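Local coordinates for Alr4995 protein (Nostoc sp., PDB 6LRF) that acts as a bifunctional arginine dihydrolase and ornithine cyclodeaminase, probably converting arginine to ornithine and then to proline, at residues B[67-73]-B[263-267]; B[81-86]-B[113-119]. All coordinates share one frame; numbering follows the deposited sequence.

Contact 1 (B[67-73]-B[263-267]); sequences VFTANAG and KCLTL
A70 and C264 join two loops of the guanidine-modifying (GME) domain, an α/β-propeller fold, bringing a 3-10 turn at 69-71 against the irregular chain that leads into strand 267-268. The polar link is one backbone hydrogen bond: A70 N donates to C264 O at 3.1 Å, with an N-H...O angle of 157°. T69 OG1 lies close to L265 O, but its hydrogen bond goes to L8 O of strand 6-9 in the same chain.

Apolar contacts collect round F68, the centre of an inverse γ turn. V67 CG2 covers one ring face over its centre, while L265 CD2 approaches F68 CE1 obliquely at 3.6 Å and C264 CB lies 3.7 Å from F68 CD1. The C264 sulfur makes an oblique sulfur-aromatic contact with the same ring.

L267 packs against the far end of the turn and also touches F101 of helix 93-103. Its branch is turned away from its own backbone N (chi1 177°), which sets L267 CD2 4.0 Å from A72 CB. An alanine here would lose both methyls and is likely to leave a gap beside A72 and F101. The other methyl, L267 CD1, stands 3.6 Å from G73 O.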
loop_
_atom_site.group_PDB
_atom_site.type_symbol
_atom_site.label_atom_id
_atom_site.label_comp_id
_atom_site.label_asym_id
_atom_site.label_seq_id
_atom_site.Cartn_x
_atom_site.Cartn_y
_atom_site.Cartn_z
ATOM N N VAL B 67 1.575 -46.382 28.280
ATOM C CA VAL B 67 2.719 -45.931 29.063
ATOM C C VAL B 67 2.471 -44.556 29.694
ATOM O O VAL B 67 3.155 -44.158 30.636
ATOM C CB VAL B 67 3.998 -45.852 28.202
ATOM C CG1 VAL B 67 4.432 -47.240 27.765
ATOM C CG2 VAL B 67 3.767 -44.951 26.986
ATOM N N PHE B 68 1.495 -43.829 29.166
ATOM C CA PHE B 68 1.206 -42.483 29.652
ATOM C C PHE B 68 0.137 -42.539 30.742
ATOM O O PHE B 68 -1.011 -42.110 30.556
ATOM C CB PHE B 68 0.797 -41.583 28.490
ATOM C CG PHE B 68 1.942 -41.273 27.545
ATOM C CD1 PHE B 68 3.201 -40.945 28.052
ATOM C CD2 PHE B 68 1.769 -41.339 26.165
ATOM C CE1 PHE B 68 4.264 -40.666 27.197
ATOM C CE2 PHE B 68 2.823 -41.058 25.295
ATOM C CZ PHE B 68 4.071 -40.724 25.806
ATOM N N THR B 69 0.542 -43.088 31.884
ATOM C CA THR B 69 -0.367 -43.312 33.007
ATOM C C THR B 69 -0.904 -42.021 33.619
ATOM O O THR B 69 -1.919 -42.063 34.301
ATOM C CB THR B 69 0.319 -44.121 34.121
ATOM O OG1 THR B 69 1.545 -43.473 34.481
ATOM C CG2 THR B 69 0.605 -45.548 33.655
ATOM N N ALA B 70 -0.228 -40.885 33.391
ATOM C CA ALA B 70 -0.759 -39.579 33.803
ATOM C C ALA B 70 -2.218 -39.444 33.371
ATOM O O ALA B 70 -3.052 -38.868 34.088
ATOM C CB ALA B 70 0.080 -38.425 33.223
ATOM N N ASN B 71 -2.535 -40.019 32.215
ATOM C CA ASN B 71 -3.879 -39.918 31.660
ATOM C C ASN B 71 -4.817 -41.034 32.085
ATOM O O ASN B 71 -5.924 -41.099 31.605
ATOM C CB ASN B 71 -3.821 -39.882 30.130
ATOM C CG ASN B 71 -2.840 -38.844 29.612
ATOM O OD1 ASN B 71 -1.885 -39.174 28.909
ATOM N ND2 ASN B 71 -3.059 -37.584 29.983
ATOM N N ALA B 72 -4.384 -41.921 32.966
ATOM C CA ALA B 72 -5.270 -42.997 33.408
ATOM C C ALA B 72 -6.527 -42.432 34.065
ATOM O O ALA B 72 -7.633 -42.928 33.870
ATOM C CB ALA B 72 -4.532 -43.939 34.383
ATOM N N GLY B 73 -6.336 -41.381 34.852
ATOM C CA GLY B 73 -7.426 -40.741 35.547
ATOM C C GLY B 73 -6.843 -39.784 36.570
ATOM O O GLY B 73 -5.643 -39.533 36.587
ATOM N N LYS B 263 6.545 -36.456 33.575
ATOM C CA LYS B 263 5.273 -36.387 34.284
ATOM C C LYS B 263 4.189 -37.230 33.585
ATOM O O LYS B 263 3.357 -37.841 34.256
ATOM C CB LYS B 263 4.828 -34.920 34.412
ATOM C CG LYS B 263 3.500 -34.676 35.136
ATOM C CD LYS B 263 3.609 -34.873 36.647
ATOM C CE LYS B 263 2.630 -33.964 37.398
ATOM N NZ LYS B 263 3.235 -32.639 37.705
ATOM N N CYS B 264 4.211 -37.274 32.249
ATOM C CA CYS B 264 3.219 -38.033 31.482
ATOM C C CYS B 264 3.329 -39.526 31.742
ATOM O O CYS B 264 2.337 -40.247 31.678
ATOM C CB CYS B 264 3.373 -37.781 29.976
ATOM S SG CYS B 264 2.658 -36.232 29.381
ATOM N N LEU B 265 4.550 -39.977 32.028
ATOM C CA LEU B 265 4.842 -41.395 32.207
ATOM C C LEU B 265 4.515 -41.898 33.623
ATOM O O LEU B 265 4.659 -43.087 33.911
ATOM C CB LEU B 265 6.318 -41.654 31.876
ATOM C CG LEU B 265 6.635 -41.589 30.375
ATOM C CD1 LEU B 265 8.147 -41.583 30.117
ATOM C CD2 LEU B 265 5.953 -42.738 29.638
ATOM N N THR B 266 4.058 -40.987 34.484
ATOM C CA THR B 266 3.802 -41.275 35.892
ATOM C C THR B 266 2.420 -40.789 36.337
ATOM O O THR B 266 1.880 -39.821 35.801
ATOM C CB THR B 266 4.850 -40.601 36.837
ATOM O OG1 THR B 266 4.626 -39.179 36.882
ATOM C CG2 THR B 266 6.285 -40.884 36.393
ATOM N N LEU B 267 1.866 -41.451 37.345
ATOM C CA LEU B 267 0.671 -40.966 38.016
ATOM C C LEU B 267 0.868 -41.124 39.522
ATOM O O LEU B 267 1.113 -42.230 40.008
ATOM C CB LEU B 267 -0.559 -41.729 37.534
ATOM C CG LEU B 267 -1.891 -41.388 38.196
ATOM C CD1 LEU B 267 -2.292 -39.945 37.929
ATOM C CD2 LEU B 267 -2.958 -42.338 37.713
HETATM O O HOH W 1 5.025 -45.042 32.496
#

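Contact 2 (B[81-86]-B[113-119]); sequences VLSRFL and KDLPFEG
R84 and F117 form a single antiparallel beta bridge, a hydrogen-bonded pair in which F117 N donates to R84 O at 2.8 Å and R84 N returns a weaker, more bent bond to F117 O.

The R84 side chain leaves the bridge with CG anti to the backbone N (chi1 178°) and bends at chi2, which carries NE alongside the K113 backbone. There R84 NE donates to K113 O at 3.0 Å, on a lone pair in the carbonyl plane, the oxygen lying close to the guanidinium plane. K113 CE rests over one face of that group, 3.6 Å above its plane. This brings the like charges of R84 NH2 and K113 NZ to 4.5 Å, a closeness that the salt bridge of R84 NH2 with E94 of helix 93-103 probably eases.

E118 reaches back across the chain on the other flank of the bridge. Its OE2 accepts from L86 N at 3.2 Å through the anti lone pair, in a nearly straight bond of 170°, and lies obliquely against the F85 ring. OE1 is engaged by R139 and H168, so both carboxylate oxygens have partners and the group's rotation is fixed. P116 CB meets L86 CB at 4.2 Å.

The F117 ring crosses V81 at about a right angle, F117 CE2 4.0 Å from V81 CG1, with the carbonyl oxygens of V81 and L82 at its edge and G119 N over one face. D114 O is bonded to Q326 of the second subunit. The whole is an isolated beta bridge just beyond strand 79-82, fastening the loop after strand 107-109 to this part of the GME propeller domain.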
loop_
_atom_site.group_PDB
_atom_site.type_symbol
_atom_site.label_atom_id
_atom_site.label_comp_id
_atom_site.label_asym_id
_atom_site.label_seq_id
_atom_site.Cartn_x
_atom_site.Cartn_y
_atom_site.Cartn_z
ATOM N N VAL B 81 -11.380 -40.142 39.412
ATOM C CA VAL B 81 -12.219 -39.923 38.236
ATOM C C VAL B 81 -11.451 -40.550 37.081
ATOM O O VAL B 81 -10.324 -40.155 36.788
ATOM C CB VAL B 81 -12.516 -38.437 37.945
ATOM C CG1 VAL B 81 -13.467 -38.312 36.728
ATOM C CG2 VAL B 81 -13.133 -37.761 39.172
ATOM N N LEU B 82 -12.049 -41.571 36.475
ATOM C CA LEU B 82 -11.470 -42.267 35.340
ATOM C C LEU B 82 -11.407 -41.357 34.116
ATOM O O LEU B 82 -12.356 -40.645 33.830
ATOM C CB LEU B 82 -12.308 -43.508 35.025
ATOM C CG LEU B 82 -11.757 -44.539 34.047
ATOM C CD1 LEU B 82 -10.567 -45.264 34.652
ATOM C CD2 LEU B 82 -12.866 -45.532 33.678
ATOM N N SER B 83 -10.305 -41.390 33.385
ATOM C CA SER B 83 -10.274 -40.687 32.112
ATOM C C SER B 83 -11.267 -41.259 31.115
ATOM O O SER B 83 -11.464 -42.480 31.030
ATOM C CB SER B 83 -8.875 -40.720 31.509
ATOM O OG SER B 83 -8.012 -39.856 32.236
ATOM N N ARG B 84 -11.912 -40.353 30.385
ATOM C CA ARG B 84 -12.620 -40.701 29.167
ATOM C C ARG B 84 -11.884 -40.020 27.998
ATOM O O ARG B 84 -11.917 -38.791 27.868
ATOM C CB ARG B 84 -14.087 -40.269 29.242
ATOM C CG ARG B 84 -14.910 -40.556 27.971
ATOM C CD ARG B 84 -14.744 -41.991 27.477
ATOM N NE ARG B 84 -15.568 -42.282 26.300
ATOM C CZ ARG B 84 -15.569 -43.444 25.646
ATOM N NH1 ARG B 84 -16.355 -43.615 24.588
ATOM N NH2 ARG B 84 -14.783 -44.440 26.047
ATOM N N PHE B 85 -11.188 -40.803 27.175
ATOM C CA PHE B 85 -10.325 -40.208 26.144
ATOM C C PHE B 85 -11.160 -39.682 24.976
ATOM O O PHE B 85 -12.195 -40.249 24.637
ATOM C CB PHE B 85 -9.273 -41.211 25.631
ATOM C CG PHE B 85 -8.210 -41.553 26.646
ATOM C CD1 PHE B 85 -7.083 -40.756 26.790
ATOM C CD2 PHE B 85 -8.344 -42.671 27.467
ATOM C CE1 PHE B 85 -6.090 -41.067 27.723
ATOM C CE2 PHE B 85 -7.363 -42.993 28.411
ATOM C CZ PHE B 85 -6.231 -42.189 28.542
ATOM N N LEU B 86 -10.703 -38.579 24.390
ATOM C CA LEU B 86 -11.332 -38.000 23.209
ATOM C C LEU B 86 -11.174 -38.922 22.002
ATOM O O LEU B 86 -12.144 -39.264 21.345
ATOM C CB LEU B 86 -10.722 -36.627 22.906
ATOM C CG LEU B 86 -11.110 -35.945 21.591
ATOM C CD1 LEU B 86 -12.580 -35.592 21.601
ATOM C CD2 LEU B 86 -10.258 -34.701 21.395
ATOM N N LYS B 113 -20.169 -40.835 28.501
ATOM C CA LYS B 113 -19.214 -41.332 27.511
ATOM C C LYS B 113 -18.874 -40.285 26.438
ATOM O O LYS B 113 -17.840 -40.392 25.769
ATOM C CB LYS B 113 -19.718 -42.631 26.864
ATOM C CG LYS B 113 -19.581 -43.844 27.801
ATOM C CD LYS B 113 -19.432 -45.182 27.074
ATOM C CE LYS B 113 -18.038 -45.788 27.316
ATOM N NZ LYS B 113 -17.877 -46.497 28.619
ATOM N N ASP B 114 -19.708 -39.261 26.298
ATOM C CA ASP B 114 -19.439 -38.196 25.332
ATOM C C ASP B 114 -18.858 -36.952 26.012
ATOM O O ASP B 114 -18.952 -35.841 25.491
ATOM C CB ASP B 114 -20.717 -37.823 24.583
ATOM C CG ASP B 114 -21.716 -37.122 25.476
ATOM O OD1 ASP B 114 -21.791 -37.488 26.673
ATOM O OD2 ASP B 114 -22.421 -36.210 24.990
ATOM N N LEU B 115 -18.262 -37.141 27.184
ATOM C CA LEU B 115 -17.705 -36.026 27.936
ATOM C C LEU B 115 -16.247 -36.306 28.268
ATOM O O LEU B 115 -15.935 -36.800 29.350
ATOM C CB LEU B 115 -18.513 -35.790 29.203
ATOM C CG LEU B 115 -18.302 -34.470 29.927
ATOM C CD1 LEU B 115 -18.498 -33.348 28.933
ATOM C CD2 LEU B 115 -19.318 -34.360 31.064
ATOM N N PRO B 116 -15.350 -36.008 27.327
ATOM C CA PRO B 116 -13.939 -36.366 27.504
ATOM C C PRO B 116 -13.237 -35.643 28.657
ATOM O O PRO B 116 -13.523 -34.486 28.978
ATOM C CB PRO B 116 -13.300 -35.992 26.151
ATOM C CG PRO B 116 -14.315 -35.184 25.425
ATOM C CD PRO B 116 -15.651 -35.583 25.948
ATOM N N PHE B 117 -12.319 -36.370 29.281
ATOM C CA PHE B 117 -11.510 -35.865 30.388
ATOM C C PHE B 117 -10.289 -36.745 30.488
ATOM O O PHE B 117 -10.428 -37.965 30.540
ATOM C CB PHE B 117 -12.279 -35.891 31.696
ATOM C CG PHE B 117 -11.412 -35.716 32.905
ATOM C CD1 PHE B 117 -10.904 -34.472 33.230
ATOM C CD2 PHE B 117 -11.104 -36.802 33.717
ATOM C CE1 PHE B 117 -10.106 -34.303 34.346
ATOM C CE2 PHE B 117 -10.302 -36.647 34.837
ATOM C CZ PHE B 117 -9.803 -35.391 35.156
ATOM N N GLU B 118 -9.093 -36.168 30.511
ATOM C CA GLU B 118 -7.920 -37.027 30.371
ATOM C C GLU B 118 -6.996 -37.048 31.586
ATOM O O GLU B 118 -5.769 -37.108 31.462
ATOM C CB GLU B 118 -7.170 -36.646 29.094
ATOM C CG GLU B 118 -8.073 -36.937 27.879
ATOM C CD GLU B 118 -7.338 -37.022 26.548
ATOM O OE1 GLU B 118 -6.148 -36.642 26.483
ATOM O OE2 GLU B 118 -7.968 -37.469 25.563
ATOM N N GLY B 119 -7.606 -37.046 32.769
ATOM C CA GLY B 119 -6.907 -37.434 33.986
ATOM C C GLY B 119 -5.973 -36.398 34.564
ATOM O O GLY B 119 -6.174 -35.190 34.389
#

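How the contacts relate
From the N terminus, the chain passes strand 53-56 and enters 67-73, the first half of contact 1, then runs through the antiparallel pair of strands 73-76 and 79-82 into 81-86. After helices 88-91 and 93-103 and strand 107-109 it returns as 113-119, so contact 2 closes a loop of 26 residues. Contact 1 closes only when 263-267 arrives, near the end of the GME range, and its much larger loop encloses contact 2 entirely. The two sites meet through 67-73: N71 O probably hydrogen-bonds S83 OG, A72 O probably accepts from S83 N, and N71 ND2 is hydrogen-bonded to E118 O. Early and late parts of the GME domain are thus tied together.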